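Local coordinates for aminoglycoside 6-adenylyltransferase (Bacillus subtilis, PDB 2PBE), which transfers the adenylyl group of ATP to the 6-hydroxyl of streptomycin or streptidine, GTP also serving as donor for streptomycin, and so mediates streptomycin resistance, at residues 14-19 / 47-52; 152-157 / 196-201; 206-211 / 218-223. All coordinates share one frame; numbering follows the deposited sequence.

Interaction 1 (14-19 / 47-52); sequences LDFALN and ISYFVT
Ala17, near the C-terminal end of helix 6-19, faces Tyr49 of strand 45-51 with the CA atoms of the pair 7.5 Å apart, and the tyrosine reaches across from strand to helix. With CG anti to its own carbonyl carbon (chi1 -67°), the Tyr49 ring runs out from the sheet and puts its hydroxyl beside Phe16. Tyr49 OH comes to the edge of the phenylalanine ring, near its plane, 3.4 Å from Phe16 CD2. One ring carbon follows it, Tyr49 CE2 lying 3.5 Å from the same CD2. The two side chains cross at about a right angle, while their ring planes are inclined by 36° with centroids 5.8 Å apart, so the rings meet obliquely. Tyr49 CE1, on the other side of CZ, touches Ala17 CB at 3.8 Å, on the flank of the helix that faces the strand. Phe16 also meets Phe67 edge-to-face, and Ala17 packs on Val26 of the adjoining strand 23-28. The contact is apolar between these segments, yet the buried phenol is not without a polar partner: Tyr49 OH hydrogen-bonds to the carbonyl oxygen of Phe13, one helical turn before Ala17, pinning the ring's far end to the helix.

Interaction 2 (152-157 / 196-201); sequences REFDDC and MAWHIA
Trp198 of helix 177-204 meets Glu153, Phe154 and Cys157, reaching across to helix 151-173 between segments whose axes stay 12.4 Å apart at closest and run roughly antiparallel, at 148°. From CB the side chain leaves toward the other helix with CG anti to the carbonyl carbon (chi1 -79°), and a chi2 near zero turns the ring so that the six-membered half of the indole leads. The pyrrole part, from CG through NE1, stays on the near side of the gap, and the outer corner CZ3-CH2 does the touching. CZ3 lies 3.4 Å from Cys157 CB and 3.6 Å from Phe154 CA, so it rests against the helix backbone as much as against side chains. The Phe154 ring is a looser neighbour, its CD1 4.3 Å from Trp198 CZ3. CH2 points at the carbonyl of Glu153: Glu153 O sits at the edge of the indole, near its plane, 3.2 Å from Trp198 CH2. That oxygen already accepts the helical bond from Cys157 N. The sulfur is turned so that Cys157 SG stands 4.9 Å from the centroid of the Trp198 six-membered ring and 37° off its normal, an oblique sulfur-aromatic contact. With its outer edge against the backbone of helix 151-173, the indole thus bridges the space between the helices. Around it, Phe154 packs on Val259 and Ser260 and Cys157 on Phe252, all of helix 238-263, while Trp198 also touches Pro149 in the loop before helix 151-173; both helices come between strands 145-146 and 207-209 in the chain.

Interaction 3 (206-211 / 218-223); sequences YSFSMG and KRYLSN
Phe208 and Tyr220 lie face to face, their ring planes 18° apart and their centroids separated by 3.9 Å, so that a strand residue and a loop residue are joined by a close aromatic stack. The side chains approach from opposite directions and slide past each other: Tyr220 OH reaches back over the root of the phenylalanine, 3.4 Å from Phe208 CB, while Phe208 CZ extends toward the CG end of the tyrosine. Tyr220 CE1 stands over the centre of the Phe208 ring, while Phe208 CD1 lies above the tyrosine face but displaced toward its rim, 3.4 Å from Tyr220 CZ. Phe208 has its CG between its backbone N and carbonyl carbon (chi1 56°), and this swings the ring onto the side where Tyr220 arrives. The phenol has a polar role as well. A water in the plane of the tyrosine ring, at its edge, accepts from Tyr220 OH at 2.8 Å and donates to the carbonyl oxygen Ser209 O, also at 2.8 Å, tying the loop to the strand backbone just past the stack. Ser209 itself turns its hydroxyl the other way, and OG accepts from Gly211 N at 3.1 Å in an ST turn as the strand ends. Strand 207-209 lies between strands 125-128 and 145-146 of the sheet, Phe208 touching Leu127 and Ile146, while Tyr220 packs on Leu14 and Leu18 of helix 6-19, and the loop leads into helix 223-230, where Ser222 is the N-cap.

In the fold
Interaction 3 lies between the other two, its centre about 14 Å from that of interaction 1 and about 13 Å from that of interaction 2, and only about 4 Å from the centre of the chain. Interactions 1 and 2 do not touch; their nearest atoms are about 8 Å apart. Helix 6-19 joins interaction 1 to interaction 3 through a salt bridge, Asp15 OD1 to Arg219 NH1 at 3.2 Å, and through Leu14 CD1 against Tyr220 OH at 3.5 Å. Helix 177-204 runs on into strand 207-209, and Ala201 CB packs 3.7 Å from Tyr206 O, with Ile200 CD1 3.9 Å from Tyr220 O. Interaction 3 thus connects the sheet side with the helical side.

Interaction 1 (14-19 / 47-52)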
loop_
_atom_site.group_PDB
_atom_site.type_symbol
_atom_site.label_atom_id
_atom_site.label_comp_id
_atom_site.label_asym_id
_atom_site.label_seq_id
_atom_site.Cartn_x
_atom_site.Cartn_y
_atom_site.Cartn_z
ATOM N N LEU A 14 9.574 2.282 -4.959
ATOM C CA LEU A 14 8.555 1.249 -4.864
ATOM C C LEU A 14 8.209 0.751 -6.267
ATOM O O LEU A 14 8.113 -0.453 -6.523
ATOM C CB LEU A 14 7.316 1.844 -4.187
ATOM C CG LEU A 14 6.174 1.029 -3.580
ATOM C CD1 LEU A 14 5.271 0.487 -4.663
ATOM C CD2 LEU A 14 6.764 -0.082 -2.710
ATOM N N ASP A 15 8.047 1.699 -7.182
ATOM C CA ASP A 15 7.699 1.379 -8.558
ATOM C C ASP A 15 8.786 0.543 -9.220
ATOM O O ASP A 15 8.506 -0.394 -9.974
ATOM C CB ASP A 15 7.493 2.662 -9.350
ATOM C CG ASP A 15 6.728 2.430 -10.618
ATOM O OD1 ASP A 15 5.524 2.102 -10.510
ATOM O OD2 ASP A 15 7.326 2.571 -11.713
ATOM N N PHE A 16 10.028 0.880 -8.917
ATOM C CA PHE A 16 11.142 0.147 -9.483
ATOM C C PHE A 16 11.069 -1.315 -9.078
ATOM O O PHE A 16 11.072 -2.213 -9.931
ATOM C CB PHE A 16 12.468 0.715 -9.003
ATOM C CG PHE A 16 13.648 0.005 -9.577
ATOM C CD1 PHE A 16 13.906 0.055 -10.968
ATOM C CD2 PHE A 16 14.491 -0.747 -8.754
ATOM C CE1 PHE A 16 14.998 -0.645 -11.543
ATOM C CE2 PHE A 16 15.598 -1.460 -9.303
ATOM C CZ PHE A 16 15.853 -1.411 -10.697
ATOM N N ALA A 17 10.992 -1.542 -7.770
ATOM C CA ALA A 17 10.936 -2.880 -7.210
ATOM C C ALA A 17 9.798 -3.698 -7.799
ATOM O O ALA A 17 10.001 -4.851 -8.189
ATOM C CB ALA A 17 10.788 -2.804 -5.718
ATOM N N LEU A 18 8.615 -3.087 -7.872
ATOM C CA LEU A 18 7.426 -3.739 -8.406
ATOM C C LEU A 18 7.634 -4.371 -9.773
ATOM O O LEU A 18 7.181 -5.486 -10.030
ATOM C CB LEU A 18 6.265 -2.748 -8.517
ATOM C CG LEU A 18 5.433 -2.398 -7.277
ATOM C CD1 LEU A 18 4.466 -1.270 -7.600
ATOM C CD2 LEU A 18 4.670 -3.620 -6.817
ATOM N N ASN A 19 8.319 -3.650 -10.651
ATOM C CA ASN A 19 8.535 -4.137 -12.003
ATOM C C ASN A 19 9.747 -5.007 -12.191
ATOM O O ASN A 19 9.849 -5.693 -13.203
ATOM C CB ASN A 19 8.610 -2.965 -12.969
ATOM C CG ASN A 19 7.385 -2.099 -12.913
ATOM O OD1 ASN A 19 6.265 -2.598 -12.842
ATOM N ND2 ASN A 19 7.582 -0.791 -12.964
ATOM N N ILE A 47 16.910 2.543 1.744
ATOM C CA ILE A 47 16.180 1.470 1.110
ATOM C C ILE A 47 17.001 0.204 0.985
ATOM O O ILE A 47 18.213 0.261 0.813
ATOM C CB ILE A 47 15.755 1.900 -0.298
ATOM C CG1 ILE A 47 15.101 3.286 -0.237
ATOM C CG2 ILE A 47 14.810 0.871 -0.906
ATOM C CD1 ILE A 47 13.819 3.365 0.597
ATOM N N SER A 48 16.333 -0.941 1.070
ATOM C CA SER A 48 16.991 -2.235 0.927
ATOM C C SER A 48 16.145 -3.117 0.021
ATOM O O SER A 48 14.952 -3.318 0.276
ATOM C CB SER A 48 17.130 -2.946 2.280
ATOM O OG SER A 48 18.023 -2.286 3.144
ATOM N N TYR A 49 16.762 -3.637 -1.034
ATOM C CA TYR A 49 16.084 -4.538 -1.962
ATOM C C TYR A 49 16.650 -5.935 -1.783
ATOM O O TYR A 49 17.853 -6.146 -1.946
ATOM C CB TYR A 49 16.333 -4.143 -3.423
ATOM C CG TYR A 49 15.742 -2.836 -3.915
ATOM C CD1 TYR A 49 14.468 -2.391 -3.471
ATOM C CD2 TYR A 49 16.404 -2.095 -4.930
ATOM C CE1 TYR A 49 13.860 -1.235 -4.043
ATOM C CE2 TYR A 49 15.810 -0.942 -5.507
ATOM C CZ TYR A 49 14.536 -0.517 -5.064
ATOM O OH TYR A 49 13.942 0.593 -5.648
ATOM N N PHE A 50 15.793 -6.894 -1.436
ATOM C CA PHE A 50 16.255 -8.274 -1.280
ATOM C C PHE A 50 16.044 -8.853 -2.655
ATOM O O PHE A 50 14.910 -8.903 -3.140
ATOM C CB PHE A 50 15.435 -9.002 -0.227
ATOM C CG PHE A 50 15.750 -8.575 1.158
ATOM C CD1 PHE A 50 16.598 -9.343 1.961
ATOM C CD2 PHE A 50 15.265 -7.353 1.651
ATOM C CE1 PHE A 50 16.978 -8.897 3.256
ATOM C CE2 PHE A 50 15.635 -6.884 2.944
ATOM C CZ PHE A 50 16.498 -7.663 3.747
ATOM N N VAL A 51 17.130 -9.282 -3.278
ATOM C CA VAL A 51 17.075 -9.778 -4.635
ATOM C C VAL A 51 17.506 -11.226 -4.826
ATOM O O VAL A 51 18.080 -11.843 -3.941
ATOM C CB VAL A 51 17.931 -8.873 -5.548
ATOM C CG1 VAL A 51 17.576 -7.426 -5.300
ATOM C CG2 VAL A 51 19.417 -9.088 -5.274
ATOM N N THR A 52 17.234 -11.749 -6.011
ATOM C CA THR A 52 17.607 -13.119 -6.322
ATOM C C THR A 52 19.082 -13.176 -6.748
ATOM O O THR A 52 19.860 -13.961 -6.184
ATOM C CB THR A 52 16.721 -13.686 -7.451
ATOM O OG1 THR A 52 16.725 -12.775 -8.556
ATOM C CG2 THR A 52 15.304 -13.893 -6.963
#

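Interaction 2 (152-157 / 196-201)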
loop_
_atom_site.group_PDB
_atom_site.type_symbol
_atom_site.label_atom_id
_atom_site.label_comp_id
_atom_site.label_asym_id
_atom_site.label_seq_id
_atom_site.Cartn_x
_atom_site.Cartn_y
_atom_site.Cartn_z
ATOM N N ARG A 152 -11.689 -14.782 8.644
ATOM C CA ARG A 152 -12.030 -13.895 9.738
ATOM C C ARG A 152 -11.647 -12.440 9.471
ATOM O O ARG A 152 -12.446 -11.534 9.698
ATOM C CB ARG A 152 -11.351 -14.387 11.006
ATOM C CG ARG A 152 -11.665 -13.580 12.219
ATOM C CD ARG A 152 -11.145 -14.283 13.439
ATOM N NE ARG A 152 -11.493 -13.522 14.630
ATOM C CZ ARG A 152 -11.112 -13.840 15.855
ATOM N NH1 ARG A 152 -10.365 -14.918 16.071
ATOM N NH2 ARG A 152 -11.468 -13.064 16.873
ATOM N N GLU A 153 -10.430 -12.210 8.992
ATOM C CA GLU A 153 -10.010 -10.856 8.712
ATOM C C GLU A 153 -10.947 -10.281 7.670
ATOM O O GLU A 153 -11.332 -9.112 7.742
ATOM C CB GLU A 153 -8.576 -10.834 8.198
ATOM C CG GLU A 153 -7.544 -11.027 9.277
ATOM C CD GLU A 153 -6.151 -11.242 8.730
ATOM O OE1 GLU A 153 -5.181 -11.062 9.491
ATOM O OE2 GLU A 153 -6.023 -11.605 7.548
ATOM N N PHE A 154 -11.327 -11.118 6.710
ATOM C CA PHE A 154 -12.220 -10.689 5.643
ATOM C C PHE A 154 -13.535 -10.203 6.248
ATOM O O PHE A 154 -13.985 -9.083 5.982
ATOM C CB PHE A 154 -12.490 -11.851 4.689
ATOM C CG PHE A 154 -13.555 -11.564 3.677
ATOM C CD1 PHE A 154 -13.302 -10.706 2.590
ATOM C CD2 PHE A 154 -14.852 -12.093 3.829
ATOM C CE1 PHE A 154 -14.334 -10.379 1.660
ATOM C CE2 PHE A 154 -15.886 -11.775 2.912
ATOM C CZ PHE A 154 -15.623 -10.914 1.823
ATOM N N ASP A 155 -14.141 -11.064 7.056
ATOM C CA ASP A 155 -15.391 -10.747 7.713
ATOM C C ASP A 155 -15.239 -9.478 8.549
ATOM O O ASP A 155 -16.139 -8.644 8.589
ATOM C CB ASP A 155 -15.815 -11.916 8.591
ATOM C CG ASP A 155 -17.132 -11.667 9.265
ATOM O OD1 ASP A 155 -17.140 -10.993 10.329
ATOM O OD2 ASP A 155 -18.159 -12.123 8.720
ATOM N N ASP A 156 -14.091 -9.314 9.194
ATOM C CA ASP A 156 -13.874 -8.121 9.988
ATOM C C ASP A 156 -13.946 -6.845 9.134
ATOM O O ASP A 156 -14.614 -5.887 9.502
ATOM C CB ASP A 156 -12.531 -8.170 10.703
ATOM C CG ASP A 156 -12.483 -9.205 11.816
ATOM O OD1 ASP A 156 -13.544 -9.581 12.355
ATOM O OD2 ASP A 156 -11.364 -9.626 12.164
ATOM N N CYS A 157 -13.281 -6.836 7.988
ATOM C CA CYS A 157 -13.315 -5.648 7.140
ATOM C C CYS A 157 -14.729 -5.280 6.720
ATOM O O CYS A 157 -15.069 -4.099 6.651
ATOM C CB CYS A 157 -12.462 -5.839 5.893
ATOM S SG CYS A 157 -12.288 -4.320 4.921
HETATM N N MSE A 196 -9.978 -3.271 -1.620
HETATM C CA MSE A 196 -9.437 -3.178 -2.960
HETATM C C MSE A 196 -7.994 -3.679 -2.973
HETATM O O MSE A 196 -7.559 -4.331 -3.923
HETATM C CB MSE A 196 -9.508 -1.732 -3.445
HETATM C CG MSE A 196 -10.931 -1.251 -3.663
HETATM SE SE MSE A 196 -11.136 0.642 -4.129
HETATM C CE MSE A 196 -10.970 0.598 -6.060
ATOM N N ALA A 197 -7.259 -3.386 -1.907
ATOM C CA ALA A 197 -5.877 -3.825 -1.812
ATOM C C ALA A 197 -5.832 -5.345 -1.721
ATOM O O ALA A 197 -4.974 -5.981 -2.342
ATOM C CB ALA A 197 -5.204 -3.200 -0.602
ATOM N N TRP A 198 -6.767 -5.919 -0.964
ATOM C CA TRP A 198 -6.822 -7.375 -0.808
ATOM C C TRP A 198 -7.121 -8.027 -2.155
ATOM O O TRP A 198 -6.698 -9.155 -2.432
ATOM C CB TRP A 198 -7.899 -7.782 0.197
ATOM C CG TRP A 198 -7.525 -7.634 1.674
ATOM C CD1 TRP A 198 -6.266 -7.476 2.189
ATOM C CD2 TRP A 198 -8.405 -7.740 2.802
ATOM N NE1 TRP A 198 -6.301 -7.483 3.562
ATOM C CE2 TRP A 198 -7.595 -7.645 3.975
ATOM C CE3 TRP A 198 -9.805 -7.913 2.948
ATOM C CZ2 TRP A 198 -8.134 -7.715 5.292
ATOM C CZ3 TRP A 198 -10.354 -7.990 4.261
ATOM C CH2 TRP A 198 -9.504 -7.888 5.416
ATOM N N HIS A 199 -7.870 -7.316 -2.989
ATOM C CA HIS A 199 -8.186 -7.825 -4.312
ATOM C C HIS A 199 -6.899 -7.832 -5.157
ATOM O O HIS A 199 -6.604 -8.808 -5.833
ATOM C CB HIS A 199 -9.246 -6.937 -4.966
ATOM C CG HIS A 199 -9.608 -7.354 -6.353
ATOM N ND1 HIS A 199 -10.135 -8.593 -6.639
ATOM C CD2 HIS A 199 -9.492 -6.704 -7.536
ATOM C CE1 HIS A 199 -10.325 -8.691 -7.946
ATOM N NE2 HIS A 199 -9.941 -7.561 -8.510
ATOM N N ILE A 200 -6.140 -6.739 -5.099
ATOM C CA ILE A 200 -4.900 -6.605 -5.874
ATOM C C ILE A 200 -3.951 -7.709 -5.385
ATOM O O ILE A 200 -3.285 -8.407 -6.170
ATOM C CB ILE A 200 -4.260 -5.175 -5.664
ATOM C CG1 ILE A 200 -5.163 -4.058 -6.223
ATOM C CG2 ILE A 200 -2.913 -5.116 -6.338
ATOM C CD1 ILE A 200 -5.501 -4.176 -7.744
ATOM N N ALA A 201 -3.905 -7.869 -4.065
ATOM C CA ALA A 201 -3.075 -8.907 -3.442
ATOM C C ALA A 201 -3.458 -10.322 -3.901
ATOM O O ALA A 201 -2.643 -11.248 -3.867
ATOM C CB ALA A 201 -3.192 -8.817 -1.962
#

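Interaction 3 (206-211 / 218-223)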
loop_
_atom_site.group_PDB
_atom_site.type_symbol
_atom_site.label_atom_id
_atom_site.label_comp_id
_atom_site.label_asym_id
_atom_site.label_seq_id
_atom_site.Cartn_x
_atom_site.Cartn_y
_atom_site.Cartn_z
ATOM N N TYR A 206 1.169 -10.800 -3.578
ATOM C CA TYR A 206 2.175 -10.057 -2.831
ATOM C C TYR A 206 1.585 -9.505 -1.541
ATOM O O TYR A 206 0.362 -9.526 -1.344
ATOM C CB TYR A 206 2.728 -8.870 -3.640
ATOM C CG TYR A 206 3.232 -9.133 -5.056
ATOM C CD1 TYR A 206 3.708 -10.416 -5.473
ATOM C CD2 TYR A 206 3.341 -8.060 -5.973
ATOM C CE1 TYR A 206 4.286 -10.613 -6.763
ATOM C CE2 TYR A 206 3.912 -8.245 -7.255
ATOM C CZ TYR A 206 4.387 -9.513 -7.647
ATOM O OH TYR A 206 4.980 -9.653 -8.893
ATOM N N SER A 207 2.463 -9.037 -0.660
ATOM C CA SER A 207 2.067 -8.416 0.598
ATOM C C SER A 207 2.735 -7.053 0.527
ATOM O O SER A 207 3.852 -6.955 0.034
ATOM C CB SER A 207 2.630 -9.195 1.799
ATOM O OG SER A 207 2.153 -10.527 1.849
ATOM N N PHE A 208 2.079 -6.009 1.009
ATOM C CA PHE A 208 2.689 -4.693 0.944
ATOM C C PHE A 208 2.036 -3.707 1.880
ATOM O O PHE A 208 1.075 -4.035 2.569
ATOM C CB PHE A 208 2.630 -4.159 -0.488
ATOM C CG PHE A 208 1.241 -4.115 -1.055
ATOM C CD1 PHE A 208 0.456 -2.954 -0.938
ATOM C CD2 PHE A 208 0.701 -5.231 -1.715
ATOM C CE1 PHE A 208 -0.870 -2.896 -1.487
ATOM C CE2 PHE A 208 -0.623 -5.205 -2.274
ATOM C CZ PHE A 208 -1.411 -4.026 -2.160
ATOM N N SER A 209 2.575 -2.497 1.917
ATOM C CA SER A 209 2.027 -1.471 2.765
ATOM C C SER A 209 1.333 -0.425 1.911
ATOM O O SER A 209 1.660 -0.253 0.738
ATOM C CB SER A 209 3.144 -0.871 3.608
ATOM O OG SER A 209 2.725 0.257 4.359
HETATM N N MSE A 210 0.336 0.239 2.487
HETATM C CA MSE A 210 -0.399 1.267 1.765
HETATM C C MSE A 210 0.310 2.573 2.034
HETATM O O MSE A 210 0.118 3.562 1.329
HETATM C CB MSE A 210 -1.849 1.311 2.236
HETATM C CG MSE A 210 -2.626 0.027 1.942
HETATM SE SE MSE A 210 -4.473 -0.005 2.629
HETATM C CE MSE A 210 -5.366 0.831 1.173
ATOM N N GLY A 211 1.174 2.542 3.045
ATOM C CA GLY A 211 1.939 3.713 3.416
ATOM C C GLY A 211 1.180 4.663 4.313
ATOM O O GLY A 211 -0.051 4.600 4.383
ATOM N N LYS A 218 -1.971 4.617 -5.192
ATOM C CA LYS A 218 -2.047 4.994 -6.601
ATOM C C LYS A 218 -1.068 4.114 -7.365
ATOM O O LYS A 218 -1.212 3.885 -8.576
ATOM C CB LYS A 218 -1.684 6.468 -6.801
ATOM C CG LYS A 218 -2.197 7.016 -8.101
ATOM C CD LYS A 218 -1.738 8.439 -8.313
ATOM C CE LYS A 218 -2.495 9.098 -9.453
ATOM N NZ LYS A 218 -2.517 8.227 -10.673
ATOM N N ARG A 219 -0.070 3.626 -6.637
ATOM C CA ARG A 219 0.957 2.776 -7.218
ATOM C C ARG A 219 0.577 1.304 -7.171
ATOM O O ARG A 219 1.435 0.440 -7.249
ATOM C CB ARG A 219 2.272 2.965 -6.472
ATOM C CG ARG A 219 3.507 2.643 -7.259
ATOM C CD ARG A 219 4.394 3.850 -7.208
ATOM N NE ARG A 219 3.688 5.049 -7.662
ATOM C CZ ARG A 219 3.199 5.237 -8.890
ATOM N NH1 ARG A 219 3.341 4.305 -9.833
ATOM N NH2 ARG A 219 2.515 6.343 -9.173
ATOM N N TYR A 220 -0.705 1.016 -7.036
ATOM C CA TYR A 220 -1.147 -0.363 -6.986
ATOM C C TYR A 220 -2.412 -0.528 -7.778
ATOM O O TYR A 220 -2.642 -1.566 -8.378
ATOM C CB TYR A 220 -1.406 -0.774 -5.558
ATOM C CG TYR A 220 -0.142 -1.089 -4.809
ATOM C CD1 TYR A 220 0.642 -2.225 -5.143
ATOM C CD2 TYR A 220 0.313 -0.236 -3.773
ATOM C CE1 TYR A 220 1.859 -2.504 -4.460
ATOM C CE2 TYR A 220 1.517 -0.487 -3.093
ATOM C CZ TYR A 220 2.293 -1.615 -3.435
ATOM O OH TYR A 220 3.478 -1.814 -2.746
ATOM N N LEU A 221 -3.252 0.504 -7.743
ATOM C CA LEU A 221 -4.517 0.512 -8.460
ATOM C C LEU A 221 -4.282 0.910 -9.906
ATOM O O LEU A 221 -3.385 1.711 -10.199
ATOM C CB LEU A 221 -5.465 1.529 -7.829
ATOM C CG LEU A 221 -6.366 1.206 -6.644
ATOM C CD1 LEU A 221 -5.762 0.125 -5.782
ATOM C CD2 LEU A 221 -6.569 2.483 -5.845
ATOM N N SER A 222 -5.081 0.347 -10.796
ATOM C CA SER A 222 -5.000 0.680 -12.200
ATOM C C SER A 222 -5.651 2.060 -12.293
ATOM O O SER A 222 -6.111 2.597 -11.280
ATOM C CB SER A 222 -5.783 -0.332 -13.026
ATOM O OG SER A 222 -7.149 -0.306 -12.682
ATOM N N ASN A 223 -5.699 2.635 -13.487
ATOM C CA ASN A 223 -6.301 3.953 -13.627
ATOM C C ASN A 223 -7.804 3.884 -13.420
ATOM O O ASN A 223 -8.417 4.824 -12.887
ATOM C CB ASN A 223 -5.982 4.546 -14.997
ATOM C CG ASN A 223 -4.494 4.684 -15.224
ATOM O OD1 ASN A 223 -3.750 5.046 -14.298
ATOM N ND2 ASN A 223 -4.044 4.393 -16.450
HETATM O O HOH W 1 4.252 -0.698 -0.340
#